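Local coordinates for putative fimbriae assembly chaperone (Salmonella typhimurium, PDB 2CO7), which probably binds fimbrial subunits in the periplasm and escorts them to pilus assembly, as other chaperones of the PapD family do, at residues Arg20-Ala25 with Lys127-Pro132; Ala57-Met62 with Leu76-Thr81; Ile201-Ile206 with His214-Val219; Gly144-Val149 with Val157-Pro162. All blocks are in the same frame, centred on the assembly; numbering follows the deposited sequence.

Overall arrangement
The chain has two immunoglobulin-like domains. Interactions 1 and 2 lie in the N-terminal domain, in the same sheet, and interactions 3 and 4 in the C-terminal domain. Interaction 1 is the most buried and the only parallel pairing; its apolar middle gives way to basic residues at the end that meets another protein. Interaction 2 is a hairpin with one face in the core and one at the surface. The two touch through Tyr23 and Arg80. Interactions 3 and 4 are partly buried hairpins, their centres about 11 Å apart, and they meet through Trp148, Trp203 and Tyr218. Aromatic packing marks interaction 3, while a surface salt bridge marks interaction 4.

Interaction 1. Residues Arg20-Ala25 with Lys127-Pro132; sequences RVIYHA and KLIFRP. With SO4 (sulfate ion), chain D.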
# COMPACT_ATOMS: atom_id res chain seq x y z
N ARG B 20 -5.82 6.76 -7.19
CA ARG B 20 -5.78 7.98 -6.39
C ARG B 20 -7.12 8.69 -6.51
O ARG B 20 -7.89 8.42 -7.44
CB ARG B 20 -4.66 8.93 -6.88
CG ARG B 20 -4.85 9.41 -8.34
CD ARG B 20 -3.90 8.70 -9.34
NE ARG B 20 -2.50 9.00 -8.98
CZ ARG B 20 -1.64 8.15 -8.41
NH1 ARG B 20 -1.96 6.86 -8.22
NH2 ARG B 20 -0.43 8.57 -8.06
N VAL B 21 -7.37 9.62 -5.60
CA VAL B 21 -8.57 10.44 -5.64
C VAL B 21 -8.03 11.86 -5.50
O VAL B 21 -7.31 12.18 -4.53
CB VAL B 21 -9.58 10.12 -4.47
CG1 VAL B 21 -10.78 11.08 -4.57
CG2 VAL B 21 -10.12 8.69 -4.53
N ILE B 22 -8.35 12.72 -6.47
CA ILE B 22 -7.94 14.13 -6.36
C ILE B 22 -9.16 14.89 -5.82
O ILE B 22 -10.27 14.85 -6.42
CB ILE B 22 -7.45 14.72 -7.69
CG1 ILE B 22 -6.34 13.84 -8.29
CG2 ILE B 22 -7.07 16.28 -7.51
CD1 ILE B 22 -5.14 13.59 -7.36
N TYR B 23 -8.96 15.57 -4.71
CA TYR B 23 -10.03 16.34 -4.03
C TYR B 23 -9.84 17.81 -4.29
O TYR B 23 -8.99 18.46 -3.66
CB TYR B 23 -10.05 16.02 -2.52
CG TYR B 23 -11.34 16.43 -1.83
CD1 TYR B 23 -12.25 15.46 -1.36
CD2 TYR B 23 -11.66 17.78 -1.63
CE1 TYR B 23 -13.42 15.83 -0.70
CE2 TYR B 23 -12.86 18.16 -1.01
CZ TYR B 23 -13.73 17.17 -0.53
OH TYR B 23 -14.93 17.56 0.07
N HIS B 24 -10.64 18.34 -5.22
CA HIS B 24 -10.55 19.74 -5.62
C HIS B 24 -11.29 20.57 -4.57
O HIS B 24 -12.44 20.29 -4.29
CB HIS B 24 -11.17 19.92 -7.00
CG HIS B 24 -10.38 19.29 -8.11
ND1 HIS B 24 -10.49 17.95 -8.43
CD2 HIS B 24 -9.47 19.81 -8.97
CE1 HIS B 24 -9.68 17.69 -9.45
NE2 HIS B 24 -9.06 18.80 -9.80
N ALA B 25 -10.61 21.53 -3.98
CA ALA B 25 -11.15 22.32 -2.85
C ALA B 25 -12.58 22.87 -3.02
O ALA B 25 -13.38 22.82 -2.07
CB ALA B 25 -10.17 23.45 -2.47
N LYS B 127 -3.78 7.30 -2.36
CA LYS B 127 -3.59 8.71 -2.07
C LYS B 127 -4.87 9.49 -2.33
O LYS B 127 -5.53 9.33 -3.38
CB LYS B 127 -2.43 9.29 -2.90
CG LYS B 127 -1.12 8.59 -2.62
CD LYS B 127 -0.02 9.02 -3.58
CE LYS B 127 1.27 8.23 -3.25
NZ LYS B 127 2.31 8.33 -4.34
N LEU B 128 -5.21 10.31 -1.33
CA LEU B 128 -6.31 11.27 -1.43
C LEU B 128 -5.65 12.65 -1.36
O LEU B 128 -5.18 13.10 -0.29
CB LEU B 128 -7.30 11.07 -0.29
CG LEU B 128 -8.36 12.17 -0.14
CD1 LEU B 128 -9.25 12.14 -1.42
CD2 LEU B 128 -9.23 11.91 1.10
N ILE B 129 -5.60 13.30 -2.49
CA ILE B 129 -4.76 14.51 -2.63
C ILE B 129 -5.65 15.72 -2.66
O ILE B 129 -6.43 15.90 -3.61
CB ILE B 129 -3.79 14.45 -3.84
CG1 ILE B 129 -2.89 13.18 -3.75
CG2 ILE B 129 -2.87 15.71 -3.91
CD1 ILE B 129 -2.06 12.85 -5.06
N PHE B 130 -5.48 16.55 -1.62
CA PHE B 130 -6.26 17.76 -1.52
C PHE B 130 -5.62 18.92 -2.29
O PHE B 130 -4.49 19.27 -2.00
CB PHE B 130 -6.52 18.13 -0.05
CG PHE B 130 -7.40 19.32 0.11
CD1 PHE B 130 -8.79 19.19 -0.02
CD2 PHE B 130 -6.85 20.57 0.40
CE1 PHE B 130 -9.64 20.36 0.16
CE2 PHE B 130 -7.66 21.70 0.58
CZ PHE B 130 -9.07 21.59 0.45
N ARG B 131 -6.35 19.50 -3.24
CA ARG B 131 -5.83 20.59 -4.08
C ARG B 131 -6.64 21.89 -3.85
O ARG B 131 -7.82 22.03 -4.31
CB ARG B 131 -5.84 20.16 -5.56
CG ARG B 131 -5.14 21.17 -6.51
CD ARG B 131 -5.05 20.63 -7.89
NE ARG B 131 -4.25 19.39 -7.89
CZ ARG B 131 -4.22 18.52 -8.89
NH1 ARG B 131 -4.94 18.73 -10.01
NH2 ARG B 131 -3.48 17.43 -8.76
N PRO B 132 -6.02 22.84 -3.14
CA PRO B 132 -6.61 24.16 -2.93
C PRO B 132 -7.00 24.78 -4.27
O PRO B 132 -6.37 24.50 -5.30
CB PRO B 132 -5.49 24.94 -2.24
CG PRO B 132 -4.70 23.88 -1.53
CD PRO B 132 -4.71 22.72 -2.45
S SO4 D . 5.46 6.25 -3.89
O1 SO4 D . 5.75 4.85 -4.22
O2 SO4 D . 4.14 6.35 -3.27
O3 SO4 D . 6.52 6.66 -2.98
O4 SO4 D . 5.60 7.13 -5.07
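Val21 with Leu128, and Tyr23 with Phe130, form the tightly packed face of a parallel strand pair in the N-terminal immunoglobulin-like domain. Strand 20-24, outermost in this chain, runs beside the end of strand 116-131. Five backbone hydrogen bonds join them; the one from Arg131 N to Tyr23 O is nearly straight, at 175°. Val21 CG1 lies 3.7 Å from Leu128 CD1. Tyr23 CD2 reaches the Phe130 ring edge at CD1, 3.6 Å away, with the ring planes 34° apart. Ala25 CB adds to this packing, 3.6 Å from Phe130 CZ. Tyr23 OH bonds to Arg80 N, and the Tyr23 ring meets Phe59 edge-to-face.

The other face is looser. Ile22 CD1 sits 3.9 Å from Ile129 CB, and Ile22 CG2 lies over the centre of the Arg131 guanidinium. Salt bridges to Glu90 and Asp208 hold that guanidinium. His24 is exposed, and its NE2 stays 4.1 Å from Arg131 NH1.

At the start of the pair, Arg20 NH2 and Lys127 NZ are 4.6 Å apart. Both side chains bind the backbone of the chain of another protein. This is consistent with the basic pair that holds the subunit's C-terminal carboxylate in PapD-like chaperones. The Lys127 chain is extended beyond CG, and its NZ also donates to O2 of a sulfate ion at 2.9 Å.

Interaction 2. Residues Ala57-Met62 with Leu76-Thr81; sequences APFLVM and LRIVRT
Val61 fits between Leu76 and Ile78 on the inward face of a beta hairpin, strands 59-68 and 73-80, in the N-terminal immunoglobulin-like domain. Its two methyls divide the work. CG1 is anti to the backbone N (chi1 -176°) and rests 3.8 Å from Leu76 CB. CG2 turns to Ile78 and lies 4.0 Å from its CG1.

Phe59 fills the next place on this face. Its ring presents CD1 to Ile78 CG2 at 4.1 Å, while CE1 meets Arg80 CB at 3.8 Å. Arg80 CG lies over one ring face, offset toward the rim. The end of the Arg80 chain then leads away from residues 57-62, and its NH1 bonds to Gly82 O. Leu128 and Phe130 of strand 116-131 and Gln93 of strand 91-100 also pack against Phe59, so the ring is buried in the core of the domain.

The outward face is more open. Met62 is modelled here in two conformers. In one of them the chain bends at chi3 (-71°) and CE comes within 3.6 Å of Arg77 CG, a placement that remains uncertain. Farther along, Leu60 CD2 touches Thr81 CB only loosely, at 4.2 Å.

Four backbone hydrogen bonds link Leu60 with Val79 and Met62 with Arg77. Beyond them, Pro58 is the centre of an inverse gamma turn. Thr81 CG2 packs 3.4 Å from Pro58 O, and the same oxygen accepts from Thr81 N at 2.8 Å, with the donor 43° above the carbonyl plane.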
# COMPACT_ATOMS: atom_id res chain seq x y z
N ALA B 57 -7.14 12.76 9.69
CA ALA B 57 -7.28 13.74 8.60
C ALA B 57 -8.70 14.28 8.63
O ALA B 57 -9.62 13.58 9.10
CB ALA B 57 -7.00 13.08 7.25
N PRO B 58 -8.89 15.54 8.17
CA PRO B 58 -10.19 16.20 8.30
C PRO B 58 -11.12 15.77 7.17
O PRO B 58 -11.66 16.63 6.43
CB PRO B 58 -9.82 17.69 8.15
CG PRO B 58 -8.63 17.69 7.25
CD PRO B 58 -7.87 16.41 7.54
N PHE B 59 -11.26 14.46 6.99
CA PHE B 59 -12.19 13.94 5.97
C PHE B 59 -13.00 12.83 6.56
O PHE B 59 -12.55 12.14 7.46
CB PHE B 59 -11.44 13.39 4.78
CG PHE B 59 -10.70 14.42 3.99
CD1 PHE B 59 -11.26 14.93 2.81
CD2 PHE B 59 -9.46 14.89 4.42
CE1 PHE B 59 -10.58 15.91 2.05
CE2 PHE B 59 -8.77 15.89 3.68
CZ PHE B 59 -9.34 16.38 2.49
N LEU B 60 -14.19 12.62 5.99
CA LEU B 60 -15.03 11.52 6.39
C LEU B 60 -15.38 10.74 5.14
O LEU B 60 -15.56 11.31 4.07
CB LEU B 60 -16.28 12.04 7.08
CG LEU B 60 -16.33 12.14 8.62
CD1 LEU B 60 -15.00 12.19 9.27
CD2 LEU B 60 -17.22 13.32 9.10
N VAL B 61 -15.39 9.42 5.27
CA VAL B 61 -15.85 8.55 4.20
C VAL B 61 -17.17 7.94 4.61
O VAL B 61 -17.33 7.46 5.74
CB VAL B 61 -14.83 7.42 3.84
CG1 VAL B 61 -15.35 6.60 2.62
CG2 VAL B 61 -13.50 8.00 3.50
N MET B 62 -18.11 7.96 3.66
CA MET B 62 -19.49 7.50 3.87
C MET B 62 -19.88 6.44 2.85
O MET B 62 -19.82 6.71 1.64
CB MET B 62 -20.48 8.66 3.70
CG MET B 62 -20.64 9.61 4.89
SD MET B 62 -21.39 11.16 4.40
CE MET B 62 -20.01 11.83 3.48
N LEU B 76 -18.22 5.06 -2.47
CA LEU B 76 -17.98 5.72 -1.23
C LEU B 76 -17.95 7.19 -1.52
O LEU B 76 -17.39 7.58 -2.54
CB LEU B 76 -16.64 5.30 -0.69
CG LEU B 76 -16.44 3.79 -0.63
CD1 LEU B 76 -15.05 3.53 -0.10
CD2 LEU B 76 -17.53 3.14 0.25
N ARG B 77 -18.52 7.99 -0.64
CA ARG B 77 -18.43 9.43 -0.74
C ARG B 77 -17.38 9.92 0.24
O ARG B 77 -17.42 9.57 1.42
CB ARG B 77 -19.79 10.01 -0.33
CG ARG B 77 -19.79 11.51 -0.08
CD ARG B 77 -20.02 12.32 -1.35
NE ARG B 77 -20.67 13.59 -1.02
CZ ARG B 77 -20.62 14.69 -1.78
NH1 ARG B 77 -19.94 14.67 -2.92
NH2 ARG B 77 -21.24 15.79 -1.39
N ILE B 78 -16.49 10.79 -0.21
CA ILE B 78 -15.44 11.34 0.65
C ILE B 78 -15.67 12.86 0.76
O ILE B 78 -15.78 13.51 -0.26
CB ILE B 78 -14.04 11.10 0.04
CG1 ILE B 78 -13.78 9.60 -0.19
CG2 ILE B 78 -12.97 11.76 0.93
CD1 ILE B 78 -12.62 9.29 -1.15
N VAL B 79 -15.73 13.41 1.97
CA VAL B 79 -16.07 14.84 2.13
C VAL B 79 -15.12 15.46 3.16
O VAL B 79 -14.83 14.83 4.18
CB VAL B 79 -17.58 15.06 2.51
CG1 VAL B 79 -18.54 14.56 1.43
CG2 VAL B 79 -17.93 14.38 3.83
N ARG B 80 -14.55 16.62 2.83
CA ARG B 80 -13.78 17.38 3.82
C ARG B 80 -14.68 17.87 4.93
O ARG B 80 -15.74 18.45 4.65
CB ARG B 80 -13.08 18.58 3.18
CG ARG B 80 -12.10 19.25 4.15
CD ARG B 80 -11.39 20.50 3.57
NE ARG B 80 -12.33 21.57 3.22
CZ ARG B 80 -12.89 22.45 4.07
NH1 ARG B 80 -12.63 22.42 5.37
NH2 ARG B 80 -13.75 23.35 3.60
N THR B 81 -14.26 17.70 6.19
CA THR B 81 -15.15 18.13 7.29
C THR B 81 -14.74 19.32 8.11
O THR B 81 -15.48 19.72 9.03
CB THR B 81 -15.44 17.03 8.32
OG1 THR B 81 -15.98 17.65 9.48
CG2 THR B 81 -14.17 16.33 8.76

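Interaction 3. Residues Ile201-Ile206 with His214-Val219; sequences IEWRVI and HPFHYV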
# COMPACT_ATOMS: atom_id res chain seq x y z
N ILE B 201 18.55 12.46 -16.96
CA ILE B 201 17.46 11.86 -16.24
C ILE B 201 16.24 11.93 -17.11
O ILE B 201 16.02 12.92 -17.81
CB ILE B 201 17.22 12.60 -14.91
CG1 ILE B 201 18.52 12.62 -14.11
CG2 ILE B 201 16.10 11.93 -14.10
CD1 ILE B 201 18.79 13.95 -13.48
N GLU B 202 15.45 10.86 -17.08
CA GLU B 202 14.15 10.83 -17.73
C GLU B 202 13.13 10.35 -16.72
O GLU B 202 13.42 9.45 -15.93
CB GLU B 202 14.15 9.92 -18.97
CG GLU B 202 12.76 9.79 -19.63
CD GLU B 202 12.73 8.87 -20.86
OE1 GLU B 202 13.77 8.75 -21.54
OE2 GLU B 202 11.66 8.28 -21.15
N TRP B 203 11.94 10.95 -16.73
CA TRP B 203 10.89 10.55 -15.81
C TRP B 203 9.53 10.83 -16.38
O TRP B 203 9.39 11.56 -17.36
CB TRP B 203 11.04 11.26 -14.44
CG TRP B 203 10.82 12.77 -14.48
CD1 TRP B 203 9.70 13.45 -14.09
CD2 TRP B 203 11.77 13.77 -14.90
NE1 TRP B 203 9.89 14.81 -14.26
CE2 TRP B 203 11.15 15.03 -14.73
CE3 TRP B 203 13.08 13.71 -15.38
CZ2 TRP B 203 11.80 16.24 -15.06
CZ3 TRP B 203 13.72 14.89 -15.71
CH2 TRP B 203 13.07 16.15 -15.55
N ARG B 204 8.53 10.22 -15.74
CA ARG B 204 7.13 10.50 -16.00
C ARG B 204 6.47 10.74 -14.65
O ARG B 204 7.06 10.46 -13.60
CB ARG B 204 6.47 9.33 -16.72
CG ARG B 204 6.98 9.07 -18.14
CD ARG B 204 6.53 7.70 -18.58
NE ARG B 204 7.15 7.24 -19.82
CZ ARG B 204 6.57 7.31 -21.02
NH1 ARG B 204 5.37 7.86 -21.16
NH2 ARG B 204 7.22 6.85 -22.09
N VAL B 205 5.29 11.33 -14.67
CA VAL B 205 4.51 11.42 -13.45
C VAL B 205 3.22 10.63 -13.63
O VAL B 205 2.71 10.51 -14.72
CB VAL B 205 4.21 12.88 -12.98
CG1 VAL B 205 5.56 13.64 -12.67
CG2 VAL B 205 3.37 13.64 -13.99
N ILE B 206 2.73 10.08 -12.54
CA ILE B 206 1.42 9.46 -12.58
C ILE B 206 0.42 10.63 -12.51
O ILE B 206 0.50 11.48 -11.60
CB ILE B 206 1.21 8.49 -11.42
CG1 ILE B 206 2.31 7.40 -11.40
CG2 ILE B 206 -0.19 7.81 -11.54
CD1 ILE B 206 2.19 6.49 -10.16
N HIS B 214 3.58 12.01 -20.53
CA HIS B 214 4.66 11.94 -21.51
C HIS B 214 5.98 12.09 -20.72
O HIS B 214 5.98 12.59 -19.59
CB HIS B 214 4.52 13.07 -22.54
CG HIS B 214 4.75 14.44 -21.95
ND1 HIS B 214 6.01 14.96 -21.72
CD2 HIS B 214 3.88 15.40 -21.56
CE1 HIS B 214 5.90 16.17 -21.20
NE2 HIS B 214 4.62 16.46 -21.09
N PRO B 215 7.10 11.65 -21.31
CA PRO B 215 8.36 11.74 -20.56
C PRO B 215 8.90 13.16 -20.46
O PRO B 215 8.62 14.02 -21.29
CB PRO B 215 9.30 10.82 -21.35
CG PRO B 215 8.41 10.04 -22.30
CD PRO B 215 7.27 10.95 -22.60
N PHE B 216 9.63 13.43 -19.38
CA PHE B 216 10.37 14.67 -19.23
C PHE B 216 11.84 14.31 -19.12
O PHE B 216 12.18 13.20 -18.76
CB PHE B 216 9.97 15.40 -17.94
CG PHE B 216 8.53 15.81 -17.88
CD1 PHE B 216 8.15 17.11 -18.18
CD2 PHE B 216 7.55 14.89 -17.49
CE1 PHE B 216 6.79 17.48 -18.13
CE2 PHE B 216 6.20 15.23 -17.46
CZ PHE B 216 5.82 16.54 -17.76
N HIS B 217 12.70 15.29 -19.41
CA HIS B 217 14.14 15.09 -19.43
C HIS B 217 14.87 16.20 -18.65
O HIS B 217 14.36 17.33 -18.52
CB HIS B 217 14.65 15.06 -20.86
CG HIS B 217 14.02 14.00 -21.72
ND1 HIS B 217 14.62 12.77 -21.94
CD2 HIS B 217 12.86 13.99 -22.42
CE1 HIS B 217 13.85 12.05 -22.73
NE2 HIS B 217 12.78 12.76 -23.04
N TYR B 218 16.02 15.86 -18.10
CA TYR B 218 16.89 16.83 -17.45
C TYR B 218 18.32 16.44 -17.78
O TYR B 218 18.70 15.27 -17.62
CB TYR B 218 16.67 16.86 -15.93
CG TYR B 218 17.08 18.17 -15.25
CD1 TYR B 218 18.39 18.38 -14.83
CD2 TYR B 218 16.14 19.18 -15.02
CE1 TYR B 218 18.77 19.58 -14.19
CE2 TYR B 218 16.51 20.38 -14.39
CZ TYR B 218 17.82 20.57 -13.98
OH TYR B 218 18.17 21.76 -13.36
N VAL B 219 19.11 17.41 -18.26
CA VAL B 219 20.46 17.15 -18.71
C VAL B 219 21.46 17.49 -17.61
O VAL B 219 21.34 18.54 -16.95
CB VAL B 219 20.80 17.96 -19.99
CG1 VAL B 219 22.25 17.71 -20.45
CG2 VAL B 219 19.80 17.64 -21.11
O HOH W 1 16.73 12.35 -20.62
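Ile201 pairs with Tyr218, and Trp203 with Phe216, through two backbone hydrogen bonds each, in an antiparallel hairpin whose strand axes run at 154°. The hairpin belongs to the C-terminal immunoglobulin-like domain.

Trp203 carries the inner face. Its CG sits between the backbone N and the carbonyl carbon, the crowded position (chi1 66°), and the indole extends across to the partner strand. Phe216 CB lies over the face of the six-membered ring, 3.7 Å from its centroid, in a CH-pi contact. The Phe216 ring itself is slid aside, near parallel to the indole with little overlap. His214 CE1 lies over a face of this Phe216 ring. Tyr218 CB touches the far end of the indole, 3.6 Å from Trp203 CZ3.

The outer face is polar and more open. Glu202 reaches out with an extended chain between two neighbours. Its OE2 lies 3.5 Å from Pro215 CB, and its OE1 is equally close to His217 CE1, at 3.5 Å. Arg204 lies alongside Pro215, whose CG sits 3.4 Å above the guanidinium plane of Arg204. That group is also held by Arg204 NH1 bonding to Ser213 O. At the turn end, His214 ND1 donates to Pro215 O at 2.8 Å. A water donates to Ile201 O at 3.0 Å.

Strand 201-205 also pairs with strands 167-168 and 170-172 on its other side. Across the domain core, Trp203 and Tyr218 both meet the Trp148 ring of strand 147-151.

Interaction 4. Residues Gly144-Val149 with Val157-Pro162; sequences GNLRWV and VENPTP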
# COMPACT_ATOMS: atom_id res chain seq x y z
N GLY B 144 8.25 19.54 -15.56
CA GLY B 144 9.52 19.93 -16.17
C GLY B 144 10.29 20.94 -15.32
O GLY B 144 11.41 21.34 -15.68
N ASN B 145 9.71 21.36 -14.19
CA ASN B 145 10.42 22.28 -13.30
C ASN B 145 11.16 21.62 -12.17
O ASN B 145 11.79 22.31 -11.36
CB ASN B 145 9.50 23.36 -12.79
CG ASN B 145 9.11 24.30 -13.89
OD1 ASN B 145 9.74 24.34 -14.96
ND2 ASN B 145 8.07 25.06 -13.65
N LEU B 146 11.13 20.29 -12.14
CA LEU B 146 11.91 19.51 -11.19
C LEU B 146 13.38 19.77 -11.46
O LEU B 146 13.76 19.87 -12.62
CB LEU B 146 11.60 18.02 -11.31
CG LEU B 146 10.15 17.64 -10.98
CD1 LEU B 146 10.01 16.15 -10.75
CD2 LEU B 146 9.67 18.40 -9.75
N ARG B 147 14.17 19.92 -10.41
CA ARG B 147 15.62 20.15 -10.55
C ARG B 147 16.34 18.92 -10.00
O ARG B 147 15.99 18.44 -8.93
CB ARG B 147 16.04 21.42 -9.79
CG ARG B 147 17.50 21.78 -10.02
CD ARG B 147 17.84 23.21 -9.64
NE ARG B 147 18.44 23.22 -8.32
CZ ARG B 147 19.72 23.45 -8.04
NH1 ARG B 147 20.61 23.75 -8.99
NH2 ARG B 147 20.10 23.42 -6.78
N TRP B 148 17.34 18.43 -10.72
CA TRP B 148 18.06 17.23 -10.33
C TRP B 148 19.51 17.56 -10.09
O TRP B 148 20.12 18.39 -10.80
CB TRP B 148 17.90 16.12 -11.40
CG TRP B 148 16.44 15.72 -11.70
CD1 TRP B 148 15.54 16.42 -12.47
CD2 TRP B 148 15.75 14.55 -11.23
NE1 TRP B 148 14.34 15.75 -12.50
CE2 TRP B 148 14.44 14.60 -11.75
CE3 TRP B 148 16.12 13.45 -10.43
CZ2 TRP B 148 13.49 13.59 -11.51
CZ3 TRP B 148 15.18 12.45 -10.19
CH2 TRP B 148 13.87 12.54 -10.71
N VAL B 149 20.08 16.94 -9.07
CA VAL B 149 21.47 17.15 -8.73
C VAL B 149 22.03 15.75 -8.51
O VAL B 149 21.40 14.94 -7.83
CB VAL B 149 21.62 18.03 -7.47
CG1 VAL B 149 23.08 18.33 -7.18
CG2 VAL B 149 20.84 19.33 -7.62
N VAL B 157 16.28 15.02 -6.23
CA VAL B 157 15.24 15.68 -7.01
C VAL B 157 14.63 16.77 -6.14
O VAL B 157 14.32 16.53 -4.96
CB VAL B 157 14.15 14.67 -7.50
CG1 VAL B 157 13.50 13.98 -6.33
CG2 VAL B 157 13.10 15.38 -8.37
N GLU B 158 14.50 17.96 -6.72
CA GLU B 158 14.02 19.13 -6.03
C GLU B 158 12.72 19.55 -6.69
O GLU B 158 12.67 19.78 -7.89
CB GLU B 158 15.05 20.26 -6.07
CG GLU B 158 16.42 19.74 -5.62
CD GLU B 158 17.53 20.74 -5.69
OE1 GLU B 158 17.42 21.73 -6.43
OE2 GLU B 158 18.53 20.50 -4.99
N ASN B 159 11.68 19.65 -5.88
CA ASN B 159 10.34 20.02 -6.39
C ASN B 159 9.94 21.43 -5.93
O ASN B 159 9.48 21.60 -4.81
CB ASN B 159 9.31 18.95 -5.93
CG ASN B 159 7.87 19.30 -6.34
OD1 ASN B 159 7.63 20.08 -7.26
ND2 ASN B 159 6.93 18.75 -5.64
N PRO B 160 10.07 22.44 -6.80
CA PRO B 160 9.75 23.82 -6.38
C PRO B 160 8.26 24.17 -6.60
O PRO B 160 7.88 25.34 -6.54
CB PRO B 160 10.63 24.65 -7.31
CG PRO B 160 10.50 23.86 -8.65
CD PRO B 160 10.51 22.38 -8.21
N THR B 161 7.43 23.16 -6.84
CA THR B 161 6.02 23.39 -7.19
C THR B 161 5.11 23.08 -6.01
O THR B 161 5.55 22.41 -5.08
CB THR B 161 5.57 22.46 -8.40
OG1 THR B 161 5.24 21.15 -7.94
CG2 THR B 161 6.66 22.36 -9.47
N PRO B 162 3.86 23.58 -6.05
CA PRO B 162 2.85 23.26 -5.04
C PRO B 162 2.26 21.86 -5.06
O PRO B 162 1.36 21.60 -4.26
CB PRO B 162 1.73 24.29 -5.29
CG PRO B 162 1.92 24.70 -6.74
CD PRO B 162 3.37 24.56 -7.05
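Arg147 and Glu158 are joined through both backbone and side chains. Arg147 N donates to Glu158 O at 2.9 Å, and Glu158 N donates back to Arg147 O at 2.7 Å.

The charged contact lies on the outer face. The two side chains run side by side and point the same way. Arg147 NE makes a salt bridge to Glu158 OE1 at 2.6 Å, meeting the syn side of the oxygen from 24° out of the carboxylate plane. Arg147 NH2 adds a weak bond to the same OE1. The Arg147 chain is bent at chi3 (99°), and this brings NE round to the carboxylate. Val149 CG2 lies over the centre of the Arg147 guanidinium and also touches Glu158 OE2.

The pair belongs to a beta hairpin, strands 147-151 and 154-159, of the C-terminal immunoglobulin-like domain. Strand 154-159 pairs on its other side with strand 187-191.

Apolar packing takes the inner face. Val157 CG2, anti to the backbone N, sits over the face of the Trp148 six-membered ring, 3.6 Å from its centroid, in a CH-pi contact. Leu146 CD1 lies 4.0 Å from the same methyl, Val157 CG2. Leu146 also touches Trp203, which meets the Trp148 ring. Nearer the loop, Pro160 CG packs 3.4 Å from Asn145 O.

Polar bonds also form within residues 159-161. Asn159 OD1 accepts from Thr161 N at 3.1 Å, which makes an Asx turn. It also accepts from Thr161 OG1 at 2.7 Å, on a lone pair. Asn159 ND2 bonds to Phe163 O and Pro184 O.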